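Side-chain contacts in glutaconate coenzyme a-transferase (Acidaminococcus fermentans, PDB 1POI), which catalyses the transfer of coenzyme A from acetyl-CoA to glutaconate and (R)-2-hydroxyglutarate during glutamate degradation by the hydroxyglutarate pathway: residues Asn71-Thr74 with Ala75-Val79; Arg85-Lys88 with Trp89-Gly93; Tyr242-His245 with Pro246-Cys249; Lys261-Asp264 with Lys265-Thr269. All coordinates share one frame; numbering follows the deposited sequence.

Contact 1: residues Asn71-Thr74 with Ala75-Val79; sequences NCYT and ANSGV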
loop_
_atom_site.group_PDB
_atom_site.type_symbol
_atom_site.label_atom_id
_atom_site.label_comp_id
_atom_site.label_asym_id
_atom_site.label_seq_id
_atom_site.Cartn_x
_atom_site.Cartn_y
_atom_site.Cartn_z
ATOM N N ASN A 71 -33.161 5.322 -23.168
ATOM C CA ASN A 71 -31.914 5.869 -23.656
ATOM C C ASN A 71 -31.477 7.301 -23.361
ATOM O O ASN A 71 -32.288 8.256 -23.375
ATOM C CB ASN A 71 -31.916 5.673 -25.176
ATOM C CG ASN A 71 -30.587 5.950 -25.798
ATOM O OD1 ASN A 71 -29.665 5.135 -25.685
ATOM N ND2 ASN A 71 -30.461 7.109 -26.444
ATOM N N CYS A 72 -30.156 7.439 -23.193
ATOM C CA CYS A 72 -29.515 8.740 -22.961
ATOM C C CYS A 72 -28.318 8.924 -23.902
ATOM O O CYS A 72 -28.134 10.013 -24.446
ATOM C CB CYS A 72 -29.096 8.936 -21.501
ATOM S SG CYS A 72 -27.843 7.809 -20.848
ATOM N N TYR A 73 -27.596 7.833 -24.178
ATOM C CA TYR A 73 -26.418 7.847 -25.039
ATOM C C TYR A 73 -25.967 6.416 -25.362
ATOM O O TYR A 73 -25.844 5.579 -24.446
ATOM C CB TYR A 73 -25.290 8.609 -24.309
ATOM C CG TYR A 73 -23.928 8.563 -24.963
ATOM C CD1 TYR A 73 -23.039 7.518 -24.695
ATOM C CD2 TYR A 73 -23.549 9.535 -25.884
ATOM C CE1 TYR A 73 -21.804 7.428 -25.333
ATOM C CE2 TYR A 73 -22.320 9.464 -26.531
ATOM C CZ TYR A 73 -21.453 8.404 -26.253
ATOM O OH TYR A 73 -20.251 8.319 -26.930
ATOM N N THR A 74 -25.714 6.135 -26.646
ATOM C CA THR A 74 -25.246 4.801 -27.063
ATOM C C THR A 74 -24.153 4.860 -28.136
ATOM O O THR A 74 -24.443 5.049 -29.313
ATOM C CB THR A 74 -26.395 3.916 -27.603
ATOM O OG1 THR A 74 -27.584 4.177 -26.854
ATOM C CG2 THR A 74 -26.050 2.444 -27.447
ATOM N N ALA A 75 -22.908 4.607 -27.736
ATOM C CA ALA A 75 -21.769 4.656 -28.652
ATOM C C ALA A 75 -20.566 3.996 -28.044
ATOM O O ALA A 75 -20.324 4.129 -26.860
ATOM C CB ALA A 75 -21.406 6.087 -28.967
ATOM N N ASN A 76 -19.800 3.275 -28.851
ATOM C CA ASN A 76 -18.585 2.667 -28.350
ATOM C C ASN A 76 -17.591 3.845 -28.486
ATOM O O ASN A 76 -16.724 3.861 -29.362
ATOM C CB ASN A 76 -18.210 1.467 -29.212
ATOM C CG ASN A 76 -18.218 0.164 -28.429
ATOM O OD1 ASN A 76 -18.162 0.155 -27.199
ATOM N ND2 ASN A 76 -18.303 -0.944 -29.133
ATOM N N SER A 77 -17.821 4.864 -27.654
ATOM C CA SER A 77 -17.072 6.117 -27.618
ATOM C C SER A 77 -15.622 6.025 -28.069
ATOM O O SER A 77 -14.827 5.282 -27.491
ATOM C CB SER A 77 -17.140 6.711 -26.210
ATOM O OG SER A 77 -18.433 6.582 -25.647
ATOM N N GLY A 78 -15.286 6.807 -29.092
ATOM C CA GLY A 78 -13.935 6.809 -29.626
ATOM C C GLY A 78 -13.863 5.986 -30.896
ATOM O O GLY A 78 -13.416 6.478 -31.925
ATOM N N VAL A 79 -14.309 4.734 -30.815
ATOM C CA VAL A 79 -14.337 3.832 -31.953
ATOM C C VAL A 79 -15.632 4.026 -32.768
ATOM O O VAL A 79 -15.581 4.412 -33.935
ATOM C CB VAL A 79 -14.184 2.399 -31.489
ATOM C CG1 VAL A 79 -14.188 1.467 -32.684
ATOM C CG2 VAL A 79 -12.886 2.264 -30.690
#
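Tyr73 reaches along the chain to Ala75 and Ser77, spanning the exit from the short strand 73-74 into an inverse gamma turn centred on Asn76. The tight part lies round the phenol end. Tyr73 OH and Ser77 OG are hydrogen-bonded at 2.8 Å, with OG at the ring's edge, near its plane. The Ala75 methyl approaches the same end obliquely, with CB 3.6 Å from Tyr73 CZ. Tyr73 CG stands anti to the backbone N (chi1 172°), which sends the ring alongside the following residues. A phenylalanine here would keep the ring against Ala75, but would probably leave Ser77 OG without its hydroxyl mate and the turn less firmly tied to the strand. Thr74 faces elsewhere, its OG1 bonded to Tyr69 OH and its side chain packed on Phe86. The loose part is the far end of the loop: Gly78 is exposed, at positive phi, and Val79 turns to Leu260 and Asp264 of helix 257-266. Polar side chains from a chain of another protein in the assembly also pack on Tyr73, Ala75 and Ser77. Inside the gamma turn, Ser77 N makes a weak bond to Ala75 O at 2.7 Å.

Contact 2: residues Arg85-Lys88 with Trp89-Gly93; sequences RFRK and WFEAG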
loop_
_atom_site.group_PDB
_atom_site.type_symbol
_atom_site.label_atom_id
_atom_site.label_comp_id
_atom_site.label_asym_id
_atom_site.label_seq_id
_atom_site.Cartn_x
_atom_site.Cartn_y
_atom_site.Cartn_z
ATOM N N ARG A 85 -26.059 -1.067 -34.744
ATOM C CA ARG A 85 -27.251 -1.908 -34.646
ATOM C C ARG A 85 -28.344 -1.053 -34.012
ATOM O O ARG A 85 -29.491 -1.047 -34.459
ATOM C CB ARG A 85 -26.995 -3.137 -33.776
ATOM C CG ARG A 85 -26.500 -4.397 -34.501
ATOM C CD ARG A 85 -26.084 -4.161 -35.948
ATOM N NE ARG A 85 -27.195 -4.164 -36.887
ATOM C CZ ARG A 85 -27.253 -3.400 -37.977
ATOM N NH1 ARG A 85 -26.270 -2.563 -38.279
ATOM N NH2 ARG A 85 -28.295 -3.485 -38.789
ATOM N N PHE A 86 -27.938 -0.282 -33.008
ATOM C CA PHE A 86 -28.794 0.630 -32.266
ATOM C C PHE A 86 -29.482 1.633 -33.204
ATOM O O PHE A 86 -30.687 1.585 -33.355
ATOM C CB PHE A 86 -27.939 1.331 -31.168
ATOM C CG PHE A 86 -28.515 2.629 -30.643
ATOM C CD1 PHE A 86 -29.498 2.628 -29.663
ATOM C CD2 PHE A 86 -28.089 3.853 -31.155
ATOM C CE1 PHE A 86 -30.054 3.829 -29.205
ATOM C CE2 PHE A 86 -28.634 5.051 -30.706
ATOM C CZ PHE A 86 -29.620 5.038 -29.730
ATOM N N ARG A 87 -28.732 2.488 -33.893
ATOM C CA ARG A 87 -29.365 3.473 -34.767
ATOM C C ARG A 87 -30.085 2.878 -35.964
ATOM O O ARG A 87 -30.942 3.528 -36.559
ATOM C CB ARG A 87 -28.369 4.545 -35.222
ATOM C CG ARG A 87 -27.262 4.060 -36.145
ATOM C CD ARG A 87 -27.291 4.790 -37.509
ATOM N NE ARG A 87 -27.055 6.236 -37.428
ATOM C CZ ARG A 87 -25.861 6.806 -37.223
ATOM N NH1 ARG A 87 -24.766 6.054 -37.064
ATOM N NH2 ARG A 87 -25.750 8.138 -37.217
ATOM N N LYS A 88 -29.756 1.640 -36.313
ATOM C CA LYS A 88 -30.396 0.988 -37.453
ATOM C C LYS A 88 -31.767 0.467 -37.046
ATOM O O LYS A 88 -32.783 0.773 -37.679
ATOM C CB LYS A 88 -29.525 -0.154 -37.999
ATOM C CG LYS A 88 -29.911 -0.615 -39.392
ATOM C CD LYS A 88 -30.143 0.566 -40.341
ATOM C CE LYS A 88 -31.639 0.842 -40.558
ATOM N NZ LYS A 88 -31.878 2.194 -41.166
ATOM N N TRP A 89 -31.803 -0.306 -35.974
ATOM C CA TRP A 89 -33.067 -0.816 -35.511
ATOM C C TRP A 89 -34.021 0.299 -35.134
ATOM O O TRP A 89 -35.209 0.216 -35.423
ATOM C CB TRP A 89 -32.864 -1.760 -34.358
ATOM C CG TRP A 89 -32.412 -3.073 -34.806
ATOM C CD1 TRP A 89 -31.386 -3.339 -35.656
ATOM C CD2 TRP A 89 -32.950 -4.330 -34.407
ATOM N NE1 TRP A 89 -31.242 -4.698 -35.808
ATOM C CE2 TRP A 89 -32.194 -5.330 -35.049
ATOM C CE3 TRP A 89 -34.001 -4.712 -33.558
ATOM C CZ2 TRP A 89 -32.454 -6.690 -34.871
ATOM C CZ3 TRP A 89 -34.255 -6.062 -33.379
ATOM C CH2 TRP A 89 -33.488 -7.034 -34.030
ATOM N N PHE A 90 -33.527 1.355 -34.506
ATOM C CA PHE A 90 -34.436 2.442 -34.173
ATOM C C PHE A 90 -34.904 3.107 -35.471
ATOM O O PHE A 90 -36.092 3.420 -35.619
ATOM C CB PHE A 90 -33.806 3.478 -33.238
ATOM C CG PHE A 90 -34.721 4.628 -32.932
ATOM C CD1 PHE A 90 -35.783 4.470 -32.057
ATOM C CD2 PHE A 90 -34.559 5.848 -33.559
ATOM C CE1 PHE A 90 -36.679 5.508 -31.813
ATOM C CE2 PHE A 90 -35.456 6.905 -33.320
ATOM C CZ PHE A 90 -36.513 6.729 -32.447
ATOM N N GLU A 91 -33.976 3.321 -36.405
ATOM C CA GLU A 91 -34.310 3.927 -37.688
ATOM C C GLU A 91 -35.260 3.034 -38.477
ATOM O O GLU A 91 -36.073 3.506 -39.259
ATOM C CB GLU A 91 -33.058 4.173 -38.503
ATOM C CG GLU A 91 -32.534 5.601 -38.415
ATOM C CD GLU A 91 -31.160 5.788 -39.070
ATOM O OE1 GLU A 91 -30.713 4.902 -39.848
ATOM O OE2 GLU A 91 -30.530 6.830 -38.797
ATOM N N ALA A 92 -35.165 1.736 -38.261
ATOM C CA ALA A 92 -36.033 0.807 -38.956
ATOM C C ALA A 92 -37.460 0.815 -38.371
ATOM O O ALA A 92 -38.430 0.500 -39.064
ATOM C CB ALA A 92 -35.436 -0.594 -38.875
ATOM N N GLY A 93 -37.583 1.226 -37.112
ATOM C CA GLY A 93 -38.869 1.225 -36.452
ATOM C C GLY A 93 -39.040 -0.140 -35.812
ATOM O O GLY A 93 -40.151 -0.562 -35.528
#
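Glu91 meets two basic side chains of the preceding helical turn, Lys88 and Arg87, in a small salt-bridge network. Lys88 NZ bonds to Glu91 OE1 at 3.2 Å, using the anti lone pair of that oxygen, and the two side chains cross at about a right angle. Arg87 instead runs beside Glu91, pointing the same way; its NE makes a long salt bridge of 3.8 Å to Glu91 OE2, which sits at the edge of the guanidinium, the guanidinium and carboxylate planes 46° apart. Lys88 has its CG anti to the backbone N (chi1 -163°) and bends twice beyond it, bringing the ammonium round to the carboxylate. Beneath these charges runs the alpha-helical ladder, with Trp89 N to Arg85 O at 2.9 Å and nearly straight (174°). On another face of helix 84-92, Trp89 CD1 lies 3.2 Å from Arg85 O, and Trp89 NE1 and Arg85 NE both donate to Gln270 OE1, while Arg85 NH1 bonds to Ser267 O. Phe86 and Phe90 pack on Met97 of strand 96-99. Gly93 ends the helix in a Schellman motif. The backbone of a chain of another protein in the assembly also donates to Glu91 OE2. With Lys88 close by and Arg87 at longer range, this carboxylate is probably kept ionised where the subunits meet.

Contact 3: residues Tyr242-His245 with Pro246-Cys249; sequences YGAH and PSQC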
loop_
_atom_site.group_PDB
_atom_site.type_symbol
_atom_site.label_atom_id
_atom_site.label_comp_id
_atom_site.label_asym_id
_atom_site.label_seq_id
_atom_site.Cartn_x
_atom_site.Cartn_y
_atom_site.Cartn_z
ATOM N N TYR A 242 -10.590 -10.788 -17.439
ATOM C CA TYR A 242 -10.744 -9.928 -18.609
ATOM C C TYR A 242 -12.192 -9.920 -19.052
ATOM O O TYR A 242 -12.485 -9.638 -20.219
ATOM C CB TYR A 242 -9.849 -10.357 -19.785
ATOM C CG TYR A 242 -8.379 -10.337 -19.484
ATOM C CD1 TYR A 242 -7.783 -11.438 -18.882
ATOM C CD2 TYR A 242 -7.584 -9.211 -19.758
ATOM C CE1 TYR A 242 -6.430 -11.445 -18.542
ATOM C CE2 TYR A 242 -6.205 -9.204 -19.416
ATOM C CZ TYR A 242 -5.650 -10.344 -18.802
ATOM O OH TYR A 242 -4.332 -10.420 -18.399
ATOM N N GLY A 243 -13.092 -10.204 -18.108
ATOM C CA GLY A 243 -14.512 -10.215 -18.401
ATOM C C GLY A 243 -15.066 -8.914 -18.950
ATOM O O GLY A 243 -16.216 -8.874 -19.397
ATOM N N ALA A 244 -14.280 -7.843 -18.906
ATOM C CA ALA A 244 -14.740 -6.548 -19.411
ATOM C C ALA A 244 -14.257 -6.348 -20.818
ATOM O O ALA A 244 -14.672 -5.412 -21.485
ATOM C CB ALA A 244 -14.231 -5.402 -18.526
ATOM N N HIS A 245 -13.382 -7.241 -21.275
ATOM C CA HIS A 245 -12.816 -7.131 -22.610
ATOM C C HIS A 245 -13.934 -7.107 -23.621
ATOM O O HIS A 245 -14.867 -7.904 -23.531
ATOM C CB HIS A 245 -11.854 -8.291 -22.882
ATOM C CG HIS A 245 -11.223 -8.243 -24.239
ATOM N ND1 HIS A 245 -11.927 -8.485 -25.399
ATOM C CD2 HIS A 245 -9.956 -7.970 -24.623
ATOM C CE1 HIS A 245 -11.124 -8.359 -26.438
ATOM N NE2 HIS A 245 -9.922 -8.050 -25.995
ATOM N N PRO A 246 -13.829 -6.250 -24.643
ATOM C CA PRO A 246 -12.796 -5.277 -25.017
ATOM C C PRO A 246 -12.736 -3.927 -24.278
ATOM O O PRO A 246 -12.116 -2.996 -24.786
ATOM C CB PRO A 246 -13.151 -4.993 -26.474
ATOM C CG PRO A 246 -14.624 -4.929 -26.417
ATOM C CD PRO A 246 -14.922 -6.212 -25.628
ATOM N N SER A 247 -13.405 -3.773 -23.142
ATOM C CA SER A 247 -13.379 -2.484 -22.469
ATOM C C SER A 247 -12.337 -2.450 -21.361
ATOM O O SER A 247 -11.843 -3.508 -20.920
ATOM C CB SER A 247 -14.767 -2.133 -21.942
ATOM O OG SER A 247 -15.137 -2.996 -20.895
ATOM N N GLN A 248 -11.985 -1.232 -20.943
ATOM C CA GLN A 248 -10.984 -1.009 -19.884
ATOM C C GLN A 248 -11.434 -1.601 -18.558
ATOM O O GLN A 248 -12.579 -2.001 -18.392
ATOM C CB GLN A 248 -10.717 0.490 -19.680
ATOM C CG GLN A 248 -10.517 1.226 -20.955
ATOM C CD GLN A 248 -10.156 2.648 -20.748
ATOM O OE1 GLN A 248 -11.025 3.524 -20.667
ATOM N NE2 GLN A 248 -8.855 2.917 -20.676
ATOM N N CYS A 249 -10.519 -1.651 -17.617
ATOM C CA CYS A 249 -10.821 -2.150 -16.316
ATOM C C CYS A 249 -9.653 -1.668 -15.497
ATOM O O CYS A 249 -8.569 -2.283 -15.477
ATOM C CB CYS A 249 -10.925 -3.651 -16.336
ATOM S SG CYS A 249 -11.168 -4.358 -14.725
#
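Ala244 O is gripped twice by Ser247: the backbone N donates at 2.7 Å (155° at the hydrogen), and the side-chain OG donates to the same Ala244 O at 2.5 Å. Both donors come from one face of the carbonyl plane, tilted about 30° from it. With chi1 at 68° the Ser247 OG lies beside its own N-H, and both reach the same oxygen. The hydroxyl has a second partner, Lys30 N, which ties the turn to the segment leading into helix 32-40. Between the two ends stands a cis peptide bond joining His245 to Pro246. It folds the proline back over the imidazole: Pro246 CA sits 3.5 Å from the centroid of the His245 ring, over its face, in a CH-pi contact, and Pro246 CB lies above the same ring nearer its rim. The ring is probably held against turning, for His245 NE2 is bonded to Asp256 OD2 and His245 ND1 to Tyr290 OH, while Phe259 makes an edge-to-face contact with it. On the other flank the Ala244 methyl faces the second segment, its CB 3.5 Å from Ser247 OG and 4.3 Å from Cys249 CB. Residues 244-247 thus form a type VIa turn, the beta turn with a cis proline at its third position, here with the proline against the imidazole before it, and it overlaps the type I turn Tyr242-His245 in the buried loop between strand 236-239 and helix 257-266.

Contact 4: residues Lys261-Asp264 with Lys265-Thr269; sequences KVYD and KVSKT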
loop_
_atom_site.group_PDB
_atom_site.type_symbol
_atom_site.label_atom_id
_atom_site.label_comp_id
_atom_site.label_asym_id
_atom_site.label_seq_id
_atom_site.Cartn_x
_atom_site.Cartn_y
_atom_site.Cartn_z
ATOM N N LYS A 261 -12.417 -1.938 -33.207
ATOM C CA LYS A 261 -12.475 -1.427 -34.580
ATOM C C LYS A 261 -13.130 -2.448 -35.499
ATOM O O LYS A 261 -13.843 -2.083 -36.432
ATOM C CB LYS A 261 -11.087 -1.057 -35.106
ATOM C CG LYS A 261 -10.475 0.168 -34.457
ATOM C CD LYS A 261 -9.588 0.899 -35.448
ATOM C CE LYS A 261 -8.563 1.788 -34.747
ATOM N NZ LYS A 261 -7.466 1.005 -34.085
ATOM N N VAL A 262 -12.876 -3.725 -35.225
ATOM C CA VAL A 262 -13.467 -4.811 -35.995
ATOM C C VAL A 262 -14.967 -4.661 -35.842
ATOM O O VAL A 262 -15.682 -4.472 -36.827
ATOM C CB VAL A 262 -13.075 -6.176 -35.430
ATOM C CG1 VAL A 262 -13.787 -7.265 -36.165
ATOM C CG2 VAL A 262 -11.581 -6.364 -35.527
ATOM N N TYR A 263 -15.418 -4.658 -34.585
ATOM C CA TYR A 263 -16.827 -4.508 -34.263
ATOM C C TYR A 263 -17.425 -3.260 -34.931
ATOM O O TYR A 263 -18.545 -3.313 -35.436
ATOM C CB TYR A 263 -17.036 -4.471 -32.741
ATOM C CG TYR A 263 -18.498 -4.467 -32.330
ATOM C CD1 TYR A 263 -19.201 -5.659 -32.190
ATOM C CD2 TYR A 263 -19.200 -3.266 -32.183
ATOM C CE1 TYR A 263 -20.572 -5.659 -31.929
ATOM C CE2 TYR A 263 -20.569 -3.251 -31.920
ATOM C CZ TYR A 263 -21.246 -4.454 -31.796
ATOM O OH TYR A 263 -22.591 -4.444 -31.541
ATOM N N ASP A 264 -16.678 -2.159 -34.968
ATOM C CA ASP A 264 -17.180 -0.927 -35.574
ATOM C C ASP A 264 -17.611 -1.114 -37.012
ATOM O O ASP A 264 -18.602 -0.534 -37.446
ATOM C CB ASP A 264 -16.128 0.180 -35.536
ATOM C CG ASP A 264 -16.472 1.365 -36.464
ATOM O OD1 ASP A 264 -17.464 2.079 -36.211
ATOM O OD2 ASP A 264 -15.743 1.589 -37.455
ATOM N N LYS A 265 -16.821 -1.867 -37.766
ATOM C CA LYS A 265 -17.118 -2.076 -39.169
ATOM C C LYS A 265 -18.094 -3.224 -39.351
ATOM O O LYS A 265 -19.026 -3.139 -40.147
ATOM C CB LYS A 265 -15.820 -2.278 -39.968
ATOM C CG LYS A 265 -15.034 -3.545 -39.648
ATOM C CD LYS A 265 -15.134 -4.554 -40.782
ATOM C CE LYS A 265 -14.562 -5.918 -40.385
ATOM N NZ LYS A 265 -14.925 -6.980 -41.392
ATOM N N VAL A 266 -17.869 -4.299 -38.613
ATOM C CA VAL A 266 -18.734 -5.463 -38.642
ATOM C C VAL A 266 -20.214 -5.081 -38.421
ATOM O O VAL A 266 -21.081 -5.417 -39.224
ATOM C CB VAL A 266 -18.298 -6.447 -37.568
ATOM C CG1 VAL A 266 -19.405 -7.392 -37.253
ATOM C CG2 VAL A 266 -17.079 -7.210 -38.037
ATOM N N SER A 267 -20.488 -4.313 -37.373
ATOM C CA SER A 267 -21.848 -3.889 -37.055
ATOM C C SER A 267 -22.482 -2.896 -38.031
ATOM O O SER A 267 -23.502 -2.292 -37.682
ATOM C CB SER A 267 -21.880 -3.255 -35.664
ATOM O OG SER A 267 -21.109 -2.056 -35.650
ATOM N N LYS A 268 -21.874 -2.651 -39.196
ATOM C CA LYS A 268 -22.476 -1.700 -40.139
ATOM C C LYS A 268 -23.598 -2.350 -40.913
ATOM O O LYS A 268 -24.305 -1.675 -41.670
ATOM C CB LYS A 268 -21.459 -1.107 -41.113
ATOM C CG LYS A 268 -20.322 -0.385 -40.443
ATOM C CD LYS A 268 -19.469 0.409 -41.418
ATOM C CE LYS A 268 -18.242 0.979 -40.688
ATOM N NZ LYS A 268 -17.447 1.929 -41.501
ATOM N N THR A 269 -23.689 -3.677 -40.808
ATOM C CA THR A 269 -24.742 -4.439 -41.462
ATOM C C THR A 269 -25.081 -5.655 -40.607
ATOM O O THR A 269 -24.202 -6.301 -40.005
ATOM C CB THR A 269 -24.347 -4.959 -42.865
ATOM O OG1 THR A 269 -23.405 -6.032 -42.732
ATOM C CG2 THR A 269 -23.760 -3.861 -43.742
#
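Lys261 O receives Lys265 N at 3.3 Å, a bond of the last turns of helix 257-266. Next along the chain, Val262 O takes Val266 N at 2.8 Å, almost straight at 174°, and the two valines lie side by side, Val262 CG1 3.8 Å from Val266 CG2. Lys265 bends over the same carbonyl, its CG 3.0 Å from Val262 O. Tyr263 O is held by Ser267 N at 2.9 Å and by Ser267 OG at the same distance, the donors coming from opposite faces of the carbonyl plane. Ser267 OG stands between its backbone N and carbonyl carbon (chi1 65°), curled back on the last turn, and Ser267 CB rests over one face of the Tyr263 ring, toward its rim, in a CH-pi contact. With an alanine here the CH-pi contact could persist, but Tyr263 O would probably lose one of its two donors and the helix end become less firmly closed. Asp264 OD2 is 4.4 Å from Lys268 NZ, beyond a salt bridge; the firmer charge partner of this carboxylate is Arg84, bonded to its other oxygen. A type I turn, Val266-Thr269, then leads to helix 270-282, which Thr269 N-caps through OG1 to Asp272 N. Phe273 and Phe276 of that helix pack on Tyr263, whose OH reaches Asp58 of helix 55-62, while Asn76 and Val79, from the loop between strand 73-74 and helix 84-92, also touch helix 257-266.

How the contacts relate
The four contacts follow one another along the chain, none nesting or crossing, and each closes a local turn or helix end. Contact 1 bends the chain after strand 73-74. Contact 2 ends helix 84-92, which leads on to strand 96-99 at one edge of the seven-stranded parallel sheet. Contact 3 turns the loop after strand 236-239, at the opposite edge, and contact 4 ends helix 257-266. Contacts 1, 2 and 4 touch pairwise: Phe86 of contact 2 also meets Asn71, Val79 of contact 1 meets Lys261, and the Arg85 side chain of contact 2 reaches the backbone of contact 4. Contact 3 stays apart, its nearest atoms about 6 Å from contact 1 and about 7 Å from contact 4.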